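Local coordinates for protein (S)-ureidoglycine aminohydrolase (Escherichia coli, PDB 1RC6) that catalyses the manganese-dependent hydrolysis of (S)-ureidoglycine to (S)-ureidoglycolate and ammonia, a step of anaerobic allantoin breakdown, at residues Ala102-Gly107 / Ser148-Glu153; Leu85-Gly90 / Ser127-Tyr132; Gly56-Asp61 / Val199-Ala204; Phe26-Pro31 / Asp226-Gly231; Ala94-Lys99 / Leu109-Gly114. All coordinates share one frame; numbering follows the deposited sequence.

Contact 1. Residues Ala102-Gly107 / Ser148-Glu153; sequences ALSEGG and SGNASE
A type II beta turn from Ser104 to Gly107 meets the end of strand 147-150 here, and an Asx turn at Asn150 shapes the other side. Asn150 carries the contact. Its CG lies anti to the backbone N (chi1 -163°), which sends the amide across to the turn. Asn150 ND2 donates to Glu105 O at 2.8 Å. The acceptor lies near the amide plane, but the donor stands above the carbonyl plane of Glu105. Asn150 OD1 faces back to its own chain and accepts from Ser152 N at 3.0 Å, in the carbonyl plane and on a lone pair. An alanine here would remove both the bond to Glu105 O and the one from Ser152 N, and would probably leave the 104-107 turn less firmly tied to the end of strand 147-150. Gly107 and Asn150 form an antiparallel non-hydrogen-bonded pair at the edge of the six-stranded sheet of the N-terminal cupin domain. Beside it, Ala151 N donates to Gly106 O at 2.8 Å, again from above the carbonyl plane. Gly106 has a positive phi of 81°, and a CB there would run into Asn150 OD1. Before the turn, Leu103 CD2 comes within 4.0 Å of Ser148 OG. That hydroxyl is hydrogen-bonded to Tyr108 O.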
# COMPACT_ATOMS: atom_id res chain seq x y z
N ALA A 102 -17.54 -6.64 4.40
CA ALA A 102 -16.91 -7.52 5.37
C ALA A 102 -15.63 -7.97 4.69
O ALA A 102 -15.64 -8.89 3.87
CB ALA A 102 -17.81 -8.72 5.67
N LEU A 103 -14.53 -7.31 5.02
CA LEU A 103 -13.26 -7.63 4.41
C LEU A 103 -12.40 -8.59 5.21
O LEU A 103 -12.18 -8.41 6.41
CB LEU A 103 -12.49 -6.33 4.15
CG LEU A 103 -13.28 -5.31 3.33
CD1 LEU A 103 -12.50 -4.00 3.25
CD2 LEU A 103 -13.56 -5.86 1.95
N SER A 104 -11.93 -9.63 4.53
CA SER A 104 -11.07 -10.63 5.15
C SER A 104 -9.71 -10.42 4.49
O SER A 104 -9.54 -9.50 3.69
CB SER A 104 -11.59 -12.03 4.83
OG SER A 104 -11.34 -12.35 3.46
N GLU A 105 -8.74 -11.26 4.82
CA GLU A 105 -7.43 -11.10 4.22
C GLU A 105 -7.56 -10.93 2.71
O GLU A 105 -8.35 -11.61 2.07
CB GLU A 105 -6.53 -12.30 4.52
CG GLU A 105 -5.18 -12.17 3.85
CD GLU A 105 -4.27 -13.33 4.14
OE1 GLU A 105 -4.00 -13.57 5.34
OE2 GLU A 105 -3.83 -13.99 3.18
N GLY A 106 -6.78 -10.01 2.16
CA GLY A 106 -6.85 -9.78 0.73
C GLY A 106 -8.02 -8.89 0.34
O GLY A 106 -8.12 -8.47 -0.81
N GLY A 107 -8.91 -8.61 1.28
CA GLY A 107 -10.04 -7.76 0.98
C GLY A 107 -9.57 -6.34 0.78
O GLY A 107 -8.67 -5.88 1.48
N SER A 148 -14.59 -2.53 -4.58
CA SER A 148 -14.28 -3.36 -3.43
C SER A 148 -14.29 -4.84 -3.82
O SER A 148 -14.98 -5.25 -4.74
CB SER A 148 -15.30 -3.09 -2.32
OG SER A 148 -14.97 -3.83 -1.16
N GLY A 149 -13.50 -5.65 -3.12
CA GLY A 149 -13.45 -7.07 -3.43
C GLY A 149 -12.32 -7.74 -2.66
O GLY A 149 -11.86 -7.23 -1.63
N ASN A 150 -11.88 -8.89 -3.15
CA ASN A 150 -10.79 -9.59 -2.49
C ASN A 150 -9.77 -9.92 -3.55
O ASN A 150 -10.13 -10.13 -4.71
CB ASN A 150 -11.28 -10.87 -1.82
CG ASN A 150 -10.28 -11.40 -0.79
OD1 ASN A 150 -9.20 -11.88 -1.14
ND2 ASN A 150 -10.64 -11.31 0.50
N ALA A 151 -8.50 -9.95 -3.17
CA ALA A 151 -7.45 -10.26 -4.13
C ALA A 151 -7.74 -11.61 -4.75
O ALA A 151 -7.60 -11.80 -5.97
CB ALA A 151 -6.10 -10.28 -3.43
N SER A 152 -8.16 -12.55 -3.92
CA SER A 152 -8.49 -13.89 -4.38
C SER A 152 -9.29 -13.86 -5.68
O SER A 152 -8.94 -14.53 -6.65
CB SER A 152 -9.27 -14.63 -3.29
OG SER A 152 -10.46 -13.93 -2.94
N GLU A 153 -10.36 -13.06 -5.71
CA GLU A 153 -11.22 -12.95 -6.89
C GLU A 153 -10.68 -12.07 -8.02
O GLU A 153 -11.41 -11.71 -8.93
CB GLU A 153 -12.62 -12.45 -6.47
CG GLU A 153 -12.59 -11.36 -5.40
CD GLU A 153 -13.88 -10.55 -5.30
OE1 GLU A 153 -14.19 -9.80 -6.25
OE2 GLU A 153 -14.58 -10.66 -4.27

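Contact 2. Residues Leu85-Gly90 / Ser127-Tyr132; sequences LYVISG and SQIFLY
Strands 81-89 and 127-135 run antiparallel, and their packing is tightest on the face of Leu85, Val87, Ile129 and Leu131. Leu85 CD2 lies 3.5 Å from Ile129 CG1, the two side chains crossing at about a right angle. Ile129 CD1 reaches on to Val87 CG2 at 3.4 Å. Leu131 CD2 closes on Leu85 CB at 3.8 Å. Ile92 of strand 91-96 touches Leu85, Val87 and Ile129 from the opposing sheet. An alanine at Leu85 would lose the branch on Ile129 and would probably leave this part of the barrel interior less well packed.

Tyr86 and Phe130, also buried, form a hydrogen-bonded pair, with Tyr86 N and Phe130 O 2.9 Å apart and the donor in the carbonyl plane. Their side chains lead away to Ile183 and Met181 of the C-terminal domain.

The end at Ile88, Ser89, Gly90 and Gln128 is looser and partly exposed. Ile88 and Ser89 both face Gln128, a classic beta bulge. Gln128 O accepts from Ile88 N at 2.9 Å and only weakly from Ser89 N. Gln128 crosses Ile88 obliquely, with NE2 3.3 Å from Ile88 CG2. The chemistry implies a strand pair fixed by backbone bonds, apolar inside its own barrel and where Tyr86 and Phe130 meet the second domain, but more polar at the bulge.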
# COMPACT_ATOMS: atom_id res chain seq x y z
N LEU A 85 -7.91 0.95 0.84
CA LEU A 85 -7.60 0.14 2.00
C LEU A 85 -7.37 -1.31 1.60
O LEU A 85 -8.07 -1.83 0.73
CB LEU A 85 -8.74 0.23 3.02
CG LEU A 85 -8.66 -0.61 4.31
CD1 LEU A 85 -9.69 -0.12 5.32
CD2 LEU A 85 -8.88 -2.07 3.99
N TYR A 86 -6.40 -1.97 2.22
CA TYR A 86 -6.12 -3.36 1.93
C TYR A 86 -5.91 -4.15 3.22
O TYR A 86 -5.08 -3.80 4.05
CB TYR A 86 -4.86 -3.48 1.07
CG TYR A 86 -4.45 -4.90 0.82
CD1 TYR A 86 -4.94 -5.61 -0.27
CD2 TYR A 86 -3.62 -5.57 1.71
CE1 TYR A 86 -4.62 -6.95 -0.47
CE2 TYR A 86 -3.29 -6.91 1.53
CZ TYR A 86 -3.80 -7.60 0.43
OH TYR A 86 -3.53 -8.94 0.28
N VAL A 87 -6.69 -5.21 3.39
CA VAL A 87 -6.58 -6.03 4.58
C VAL A 87 -5.40 -6.97 4.44
O VAL A 87 -5.45 -7.94 3.70
CB VAL A 87 -7.84 -6.87 4.82
CG1 VAL A 87 -7.64 -7.74 6.06
CG2 VAL A 87 -9.06 -5.95 4.98
N ILE A 88 -4.34 -6.66 5.17
CA ILE A 88 -3.15 -7.48 5.15
C ILE A 88 -3.46 -8.82 5.83
O ILE A 88 -2.98 -9.87 5.40
CB ILE A 88 -2.00 -6.75 5.88
CG1 ILE A 88 -1.63 -5.48 5.09
CG2 ILE A 88 -0.80 -7.66 6.01
CD1 ILE A 88 -0.74 -4.53 5.85
N SER A 89 -4.27 -8.78 6.88
CA SER A 89 -4.63 -9.98 7.60
C SER A 89 -5.75 -9.70 8.60
O SER A 89 -5.90 -8.56 9.08
CB SER A 89 -3.44 -10.51 8.36
OG SER A 89 -3.18 -9.66 9.46
N GLY A 90 -6.54 -10.72 8.92
CA GLY A 90 -7.62 -10.55 9.87
C GLY A 90 -8.93 -10.28 9.18
O GLY A 90 -9.13 -10.67 8.04
N SER A 127 -6.35 -7.07 13.66
CA SER A 127 -6.50 -7.13 12.23
C SER A 127 -5.57 -6.06 11.70
O SER A 127 -5.57 -4.93 12.19
CB SER A 127 -7.94 -6.84 11.83
OG SER A 127 -8.79 -7.92 12.19
N GLN A 128 -4.75 -6.40 10.71
CA GLN A 128 -3.80 -5.45 10.16
C GLN A 128 -4.22 -4.89 8.81
O GLN A 128 -4.60 -5.62 7.91
CB GLN A 128 -2.43 -6.10 10.07
CG GLN A 128 -1.38 -5.24 9.43
CD GLN A 128 0.02 -5.73 9.73
OE1 GLN A 128 0.55 -5.46 10.80
NE2 GLN A 128 0.61 -6.47 8.78
N ILE A 129 -4.11 -3.57 8.68
CA ILE A 129 -4.51 -2.88 7.47
C ILE A 129 -3.44 -2.00 6.80
O ILE A 129 -2.51 -1.52 7.45
CB ILE A 129 -5.79 -2.05 7.80
CG1 ILE A 129 -6.90 -2.48 6.87
CG2 ILE A 129 -5.53 -0.57 7.78
CD1 ILE A 129 -7.33 -3.92 7.12
N PHE A 130 -3.57 -1.81 5.49
CA PHE A 130 -2.66 -0.96 4.72
C PHE A 130 -3.53 0.16 4.16
O PHE A 130 -4.49 -0.11 3.46
CB PHE A 130 -2.02 -1.71 3.56
CG PHE A 130 -1.23 -0.82 2.64
CD1 PHE A 130 -0.06 -0.22 3.07
CD2 PHE A 130 -1.69 -0.53 1.36
CE1 PHE A 130 0.65 0.65 2.25
CE2 PHE A 130 -1.00 0.34 0.53
CZ PHE A 130 0.17 0.93 0.97
N LEU A 131 -3.18 1.41 4.46
CA LEU A 131 -3.96 2.55 4.01
C LEU A 131 -3.21 3.44 3.05
O LEU A 131 -1.99 3.55 3.14
CB LEU A 131 -4.42 3.40 5.19
CG LEU A 131 -5.76 3.01 5.79
CD1 LEU A 131 -6.04 3.95 6.94
CD2 LEU A 131 -6.88 3.08 4.73
N TYR A 132 -3.96 4.10 2.18
CA TYR A 132 -3.37 4.97 1.18
C TYR A 132 -4.33 6.07 0.77
O TYR A 132 -5.53 5.85 0.67
CB TYR A 132 -3.01 4.13 -0.05
CG TYR A 132 -2.47 4.90 -1.23
CD1 TYR A 132 -3.32 5.60 -2.08
CD2 TYR A 132 -1.10 4.91 -1.52
CE1 TYR A 132 -2.82 6.27 -3.20
CE2 TYR A 132 -0.60 5.58 -2.63
CZ TYR A 132 -1.46 6.25 -3.47
OH TYR A 132 -0.97 6.85 -4.62

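Contact 3. Residues Gly56-Asp61 / Val199-Ala204; sequences GASFVD and VQEHGA
Glu201 starts with CG anti to its carbonyl carbon (chi1 -47°) and then bends at chi2 (149°), so its carboxylate reaches the loop before strand 60-67. Ser58 OG sits between its backbone N and carbonyl carbon (chi1 61°). Ser58 N and OG both donate to one oxygen. Glu201 OE2 accepts from Ser58 N at 3.1 Å with its syn lone pair. Ser58 OG donates to the same Glu201 OE2 at 2.8 Å, from above the carboxylate plane. Ser58 OG is also hydrogen-bonded to Arg134 NH2, whose positive charge would probably help to stabilise the carboxylate.

Phe59 CG likewise lies between its backbone N and carbonyl carbon. Its ring points tip to tip at Glu201, with the ring and carboxylate planes 62° apart. Phe59 CE1 lies 3.3 Å from Glu201 OE2, which sits at the ring edge, near its plane. Such an edge approach is probably favourable, because aromatic hydrogens carry a slight positive charge. Ala57 CB lies over one face of the ring, offset toward the rim, and Tyr132 stacks on the ring.

Gly203 lies across from this group. A CB there would clash with Asp61 OD1 and press tightly on Phe59 CE2. Asp61 OD1 is hydrogen-bonded to Tyr227 OH.

His202 turns away from the contact, with ND1 hydrogen-bonded to Ser252 O. It probably binds Mn(2+) with Glu196, His198 and Gln236. The contact thus forms part of the interface between the two cupin domains of a bicupin, behind the strand that carries a probable metal ligand.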
# COMPACT_ATOMS: atom_id res chain seq x y z
N GLY A 56 8.86 13.11 -0.47
CA GLY A 56 8.86 13.27 -1.91
C GLY A 56 7.64 12.69 -2.59
O GLY A 56 7.35 13.01 -3.74
N ALA A 57 6.91 11.84 -1.88
CA ALA A 57 5.72 11.21 -2.43
C ALA A 57 4.59 12.20 -2.64
O ALA A 57 4.52 13.24 -1.98
CB ALA A 57 5.26 10.09 -1.52
N SER A 58 3.71 11.87 -3.59
CA SER A 58 2.57 12.72 -3.89
C SER A 58 1.35 12.01 -3.33
O SER A 58 0.25 12.10 -3.88
CB SER A 58 2.43 12.91 -5.40
OG SER A 58 2.21 11.66 -6.05
N PHE A 59 1.56 11.30 -2.23
CA PHE A 59 0.50 10.57 -1.54
C PHE A 59 0.95 10.33 -0.12
O PHE A 59 2.09 10.65 0.24
CB PHE A 59 0.25 9.21 -2.21
CG PHE A 59 1.48 8.33 -2.30
CD1 PHE A 59 2.34 8.41 -3.40
CD2 PHE A 59 1.79 7.42 -1.29
CE1 PHE A 59 3.47 7.59 -3.50
CE2 PHE A 59 2.92 6.61 -1.37
CZ PHE A 59 3.76 6.70 -2.48
N VAL A 60 0.06 9.79 0.70
CA VAL A 60 0.41 9.47 2.07
C VAL A 60 -0.14 8.08 2.27
O VAL A 60 -1.30 7.85 1.95
CB VAL A 60 -0.27 10.37 3.10
CG1 VAL A 60 0.21 9.98 4.48
CG2 VAL A 60 0.01 11.83 2.82
N ASP A 61 0.68 7.15 2.74
CA ASP A 61 0.15 5.81 2.97
C ASP A 61 0.45 5.38 4.40
O ASP A 61 1.30 5.97 5.06
CB ASP A 61 0.67 4.81 1.93
CG ASP A 61 2.17 4.82 1.79
OD1 ASP A 61 2.65 4.14 0.87
OD2 ASP A 61 2.85 5.50 2.59
N VAL A 199 8.95 7.45 -14.08
CA VAL A 199 8.76 8.84 -13.69
C VAL A 199 7.81 8.82 -12.49
O VAL A 199 7.82 9.71 -11.64
CB VAL A 199 8.12 9.68 -14.83
CG1 VAL A 199 7.64 11.03 -14.30
CG2 VAL A 199 9.13 9.89 -15.95
N GLN A 200 6.97 7.78 -12.43
CA GLN A 200 6.01 7.64 -11.35
C GLN A 200 6.59 6.99 -10.10
O GLN A 200 7.38 6.04 -10.18
CB GLN A 200 4.79 6.82 -11.80
CG GLN A 200 4.72 6.46 -13.29
CD GLN A 200 5.67 5.34 -13.68
OE1 GLN A 200 5.64 4.25 -13.10
NE2 GLN A 200 6.51 5.60 -14.68
N GLU A 201 6.19 7.52 -8.95
CA GLU A 201 6.63 7.01 -7.66
C GLU A 201 5.98 5.65 -7.41
O GLU A 201 5.10 5.21 -8.15
CB GLU A 201 6.19 7.95 -6.54
CG GLU A 201 6.46 9.41 -6.78
CD GLU A 201 5.42 10.29 -6.11
OE1 GLU A 201 5.69 11.49 -5.93
OE2 GLU A 201 4.33 9.79 -5.77
N HIS A 202 6.41 5.00 -6.34
CA HIS A 202 5.84 3.72 -5.96
C HIS A 202 5.96 3.59 -4.45
O HIS A 202 6.90 4.12 -3.86
CB HIS A 202 6.59 2.55 -6.63
CG HIS A 202 6.31 2.42 -8.09
ND1 HIS A 202 5.03 2.37 -8.61
CD2 HIS A 202 7.15 2.33 -9.16
CE1 HIS A 202 5.09 2.25 -9.92
NE2 HIS A 202 6.36 2.23 -10.28
N GLY A 203 5.00 2.91 -3.85
CA GLY A 203 5.03 2.70 -2.42
C GLY A 203 4.77 1.22 -2.28
O GLY A 203 3.68 0.76 -2.60
N ALA A 204 5.74 0.44 -1.82
CA ALA A 204 5.50 -0.98 -1.71
C ALA A 204 5.65 -1.48 -0.29
O ALA A 204 6.54 -1.06 0.45
CB ALA A 204 6.44 -1.74 -2.62

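Contact 4. Residues Phe26-Pro31 / Asp226-Gly231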
# COMPACT_ATOMS: atom_id res chain seq x y z
N PHE A 26 14.66 7.04 -3.04
CA PHE A 26 14.07 5.85 -2.46
C PHE A 26 14.29 5.83 -0.96
O PHE A 26 15.07 6.61 -0.43
CB PHE A 26 14.65 4.59 -3.12
CG PHE A 26 15.85 4.02 -2.41
CD1 PHE A 26 15.69 3.04 -1.43
CD2 PHE A 26 17.14 4.46 -2.72
CE1 PHE A 26 16.79 2.52 -0.76
CE2 PHE A 26 18.25 3.94 -2.05
CZ PHE A 26 18.08 2.97 -1.07
N ALA A 27 13.57 4.94 -0.29
CA ALA A 27 13.67 4.80 1.16
C ALA A 27 13.19 3.43 1.55
O ALA A 27 12.18 2.96 1.06
CB ALA A 27 12.82 5.85 1.84
N LEU A 28 13.94 2.77 2.43
CA LEU A 28 13.55 1.46 2.91
C LEU A 28 13.16 1.71 4.35
O LEU A 28 13.96 2.20 5.14
CB LEU A 28 14.72 0.48 2.82
CG LEU A 28 14.57 -0.96 3.35
CD1 LEU A 28 14.46 -0.94 4.86
CD2 LEU A 28 13.35 -1.62 2.76
N LEU A 29 11.92 1.42 4.68
CA LEU A 29 11.42 1.63 6.03
C LEU A 29 10.97 0.31 6.62
O LEU A 29 10.46 -0.55 5.91
CB LEU A 29 10.23 2.59 6.00
CG LEU A 29 10.45 4.09 6.12
CD1 LEU A 29 11.78 4.52 5.52
CD2 LEU A 29 9.30 4.79 5.44
N THR A 30 11.17 0.17 7.92
CA THR A 30 10.77 -1.04 8.62
C THR A 30 9.80 -0.63 9.71
O THR A 30 10.18 -0.58 10.88
CB THR A 30 11.97 -1.72 9.26
OG1 THR A 30 12.96 -2.02 8.26
CG2 THR A 30 11.52 -3.01 9.96
N PRO A 31 8.53 -0.34 9.34
CA PRO A 31 7.45 0.08 10.25
C PRO A 31 7.52 -0.48 11.68
O PRO A 31 7.00 0.13 12.62
CB PRO A 31 6.17 -0.34 9.50
CG PRO A 31 6.66 -1.26 8.40
CD PRO A 31 7.97 -0.67 8.02
N ASP A 226 8.43 -5.11 5.55
CA ASP A 226 9.21 -3.97 5.08
C ASP A 226 8.38 -3.09 4.15
O ASP A 226 7.43 -3.55 3.51
CB ASP A 226 10.44 -4.44 4.31
CG ASP A 226 11.53 -5.01 5.21
OD1 ASP A 226 12.56 -5.46 4.67
OD2 ASP A 226 11.35 -5.00 6.46
N TYR A 227 8.76 -1.81 4.07
CA TYR A 227 8.07 -0.87 3.20
C TYR A 227 9.12 -0.18 2.38
O TYR A 227 10.18 0.16 2.88
CB TYR A 227 7.31 0.18 4.00
CG TYR A 227 6.66 1.20 3.10
CD1 TYR A 227 5.48 0.90 2.42
CD2 TYR A 227 7.25 2.44 2.89
CE1 TYR A 227 4.90 1.82 1.54
CE2 TYR A 227 6.69 3.37 2.02
CZ TYR A 227 5.52 3.06 1.35
OH TYR A 227 4.98 3.98 0.49
N ILE A 228 8.83 0.07 1.11
CA ILE A 228 9.80 0.71 0.26
C ILE A 228 9.22 1.85 -0.56
O ILE A 228 8.21 1.67 -1.24
CB ILE A 228 10.40 -0.29 -0.73
CG1 ILE A 228 10.83 -1.55 0.01
CG2 ILE A 228 11.58 0.34 -1.46
CD1 ILE A 228 11.25 -2.66 -0.91
N PHE A 229 9.87 3.00 -0.50
CA PHE A 229 9.44 4.15 -1.28
C PHE A 229 10.38 4.34 -2.47
O PHE A 229 11.53 4.71 -2.29
CB PHE A 229 9.44 5.43 -0.47
CG PHE A 229 9.22 6.66 -1.30
CD1 PHE A 229 10.21 7.62 -1.43
CD2 PHE A 229 8.02 6.83 -2.00
CE1 PHE A 229 10.01 8.75 -2.24
CE2 PHE A 229 7.81 7.94 -2.80
CZ PHE A 229 8.81 8.91 -2.93
N MET A 230 9.87 4.09 -3.67
CA MET A 230 10.64 4.24 -4.89
C MET A 230 10.24 5.58 -5.51
O MET A 230 9.15 5.71 -6.06
CB MET A 230 10.30 3.09 -5.84
CG MET A 230 10.47 1.69 -5.25
SD MET A 230 9.64 0.41 -6.28
CE MET A 230 9.41 -0.92 -5.10
N GLY A 231 11.12 6.56 -5.41
CA GLY A 231 10.83 7.88 -5.94
C GLY A 231 10.75 8.01 -7.46
O GLY A 231 11.03 7.06 -8.20
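Four backbone bonds hold strand 26-29 to strand 227-230. The pair Leu29 and Tyr227 is bonded both ways. Leu29 N donates to Tyr227 O at 2.8 Å, almost straight at 172° and in the carbonyl plane. Tyr227 N returns a bond to Leu29 O at 2.8 Å, nearly along the C=O axis. Phe229 N donates to Ala27 O at 2.8 Å, and Ala27 N donates back to Phe229 O.

Side chains pack on both faces. Leu28 and Ile228 cross obliquely, Leu28 CD2 to Ile228 CG1 at 3.7 Å. On the other face, Leu29 CD2 lies 4.0 Å from Tyr227 CD2, the two side chains side by side and pointing the same way. Ala27 CB meets Phe229 CB at 4.1 Å. Pro31 and Tyr227 cross at about a right angle, with Pro31 CD on Tyr227 CB.

Further out, Tyr227 OH is hydrogen-bonded to Ser51 OG, and Asp226 OD1 makes a salt bridge to Arg18. Met230 packs on His202, a probable manganese ligand, and on Ala204. The segment near the N-terminus thus adds an antiparallel strand to the large sheet of the C-terminal cupin barrel, next to a strand that lines the probable metal site.

Contact 5. Residues Ala94-Lys99 / Leu109-Gly114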
# COMPACT_ATOMS: atom_id res chain seq x y z
N ALA A 94 -15.66 -2.44 6.79
CA ALA A 94 -15.51 -1.11 6.23
C ALA A 94 -16.86 -0.56 5.82
O ALA A 94 -17.79 -1.32 5.55
CB ALA A 94 -14.58 -1.15 5.03
N LYS A 95 -16.95 0.76 5.76
CA LYS A 95 -18.18 1.40 5.36
C LYS A 95 -17.91 2.64 4.54
O LYS A 95 -17.05 3.45 4.87
CB LYS A 95 -19.01 1.76 6.60
CG LYS A 95 -19.54 0.55 7.35
CD LYS A 95 -20.50 0.94 8.47
CE LYS A 95 -21.19 -0.29 9.05
NZ LYS A 95 -22.30 0.08 9.95
N ALA A 96 -18.65 2.77 3.44
CA ALA A 96 -18.52 3.92 2.54
C ALA A 96 -19.72 3.96 1.59
O ALA A 96 -20.31 2.93 1.27
CB ALA A 96 -17.22 3.83 1.73
N GLU A 97 -20.06 5.17 1.15
CA GLU A 97 -21.17 5.38 0.24
C GLU A 97 -22.40 4.56 0.66
O GLU A 97 -23.04 3.89 -0.16
CB GLU A 97 -20.75 5.04 -1.19
CG GLU A 97 -19.54 5.84 -1.65
CD GLU A 97 -19.33 5.80 -3.15
OE1 GLU A 97 -19.50 4.74 -3.76
OE2 GLU A 97 -18.98 6.85 -3.72
N GLY A 98 -22.72 4.61 1.95
CA GLY A 98 -23.87 3.91 2.47
C GLY A 98 -23.82 2.40 2.47
O GLY A 98 -24.76 1.78 2.96
N LYS A 99 -22.77 1.79 1.94
CA LYS A 99 -22.72 0.34 1.94
C LYS A 99 -21.82 -0.18 3.05
O LYS A 99 -21.19 0.61 3.75
CB LYS A 99 -22.21 -0.18 0.59
CG LYS A 99 -22.91 0.44 -0.60
CD LYS A 99 -22.25 -0.02 -1.88
CE LYS A 99 -22.56 0.91 -3.04
NZ LYS A 99 -21.76 0.53 -4.25
N LEU A 109 -10.74 -2.06 -0.51
CA LEU A 109 -11.78 -1.07 -0.74
C LEU A 109 -11.21 0.26 -1.23
O LEU A 109 -10.39 0.89 -0.55
CB LEU A 109 -12.57 -0.82 0.54
CG LEU A 109 -13.52 0.39 0.43
CD1 LEU A 109 -14.56 0.13 -0.64
CD2 LEU A 109 -14.18 0.65 1.76
N TYR A 110 -11.67 0.69 -2.40
CA TYR A 110 -11.26 1.97 -2.97
C TYR A 110 -12.44 2.94 -2.88
O TYR A 110 -13.58 2.57 -3.11
CB TYR A 110 -10.85 1.83 -4.44
CG TYR A 110 -10.73 3.17 -5.14
CD1 TYR A 110 -11.86 3.81 -5.64
CD2 TYR A 110 -9.52 3.86 -5.19
CE1 TYR A 110 -11.79 5.11 -6.15
CE2 TYR A 110 -9.44 5.15 -5.71
CZ TYR A 110 -10.58 5.77 -6.18
OH TYR A 110 -10.52 7.06 -6.65
N CYS A 111 -12.16 4.19 -2.53
CA CYS A 111 -13.20 5.20 -2.45
C CYS A 111 -12.85 6.42 -3.29
O CYS A 111 -11.77 7.01 -3.14
CB CYS A 111 -13.40 5.67 -1.01
SG CYS A 111 -14.19 4.47 0.09
N PRO A 112 -13.75 6.82 -4.20
CA PRO A 112 -13.48 8.00 -5.03
C PRO A 112 -13.45 9.20 -4.11
O PRO A 112 -13.80 9.10 -2.94
CB PRO A 112 -14.67 8.03 -5.98
CG PRO A 112 -15.78 7.47 -5.13
CD PRO A 112 -15.09 6.28 -4.49
N PRO A 113 -13.03 10.36 -4.63
CA PRO A 113 -12.94 11.60 -3.85
C PRO A 113 -14.24 11.93 -3.15
O PRO A 113 -15.32 11.77 -3.72
CB PRO A 113 -12.62 12.64 -4.90
CG PRO A 113 -11.88 11.87 -5.92
CD PRO A 113 -12.65 10.59 -6.03
N GLY A 114 -14.14 12.37 -1.90
CA GLY A 114 -15.32 12.75 -1.15
C GLY A 114 -15.98 11.66 -0.32
O GLY A 114 -16.46 11.94 0.78
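Leu109 lays its CD2 methyl against Ala94 CB at 3.8 Å. Its CG is anti to the backbone N (chi1 170°), and chi2 of 63° turns CD2 toward strand 91-96. The same methyl lies more loosely against Ala96 CB, at 4.4 Å. One branch thus spans two alanines that point the same way from their strand. Leu103 of the neighbouring strand 99-104 also touches Ala94, and Leu146 also touches Leu109.

Two residues on from Leu109 comes Cys111. Its SG is anti to the carbonyl carbon and meets Ala96 CB at 3.5 Å. The two strands belong to different sheets of the N-terminal cupin domain. The axes of segments 94-96 and 109-111 are 9.0 Å apart and inclined by 24°, so they meet through side chains. These are two sheets facing each other across the interior of the cupin barrel.

A type I' turn from Ala96 to Lys99 joins strands 91-96 and 99-104, and Lys99 N donates to Ala96 O at 2.8 Å. Glu97 stands in this turn with positive phi. Its side chain, extended beyond CG, reaches tip to tip toward Pro112. Glu97 OE2 lies 3.6 Å from Pro112 CG and is hydrogen-bonded to Ser115 OG.

Overall arrangement
Contacts 1, 2 and 5 lie in the N-terminal cupin barrel, with centres 10 to 15 Å apart. Contacts 1 and 2 join through Val87, which bonds to Gly106 and Gly107. Contacts 2 and 5 join through Leu85 and Leu109. Contact 4 belongs to the C-terminal barrel, and contact 3 bridges the two domains. Contacts 3 and 4, about 10 Å apart between centres, lie on neighbouring strands 202-208 (contact 3) and 227-230 (contact 4) of one sheet. Along the chain, contact 4 encloses contact 3, which encloses the other three. Contacts 4 and 5 are the farthest apart, about 27 Å between centres. The N-terminal segment pairs with the C-terminal barrel. Contacts 3 and 4 adjoin the probable manganese site, while 1 and 5 lie away from it.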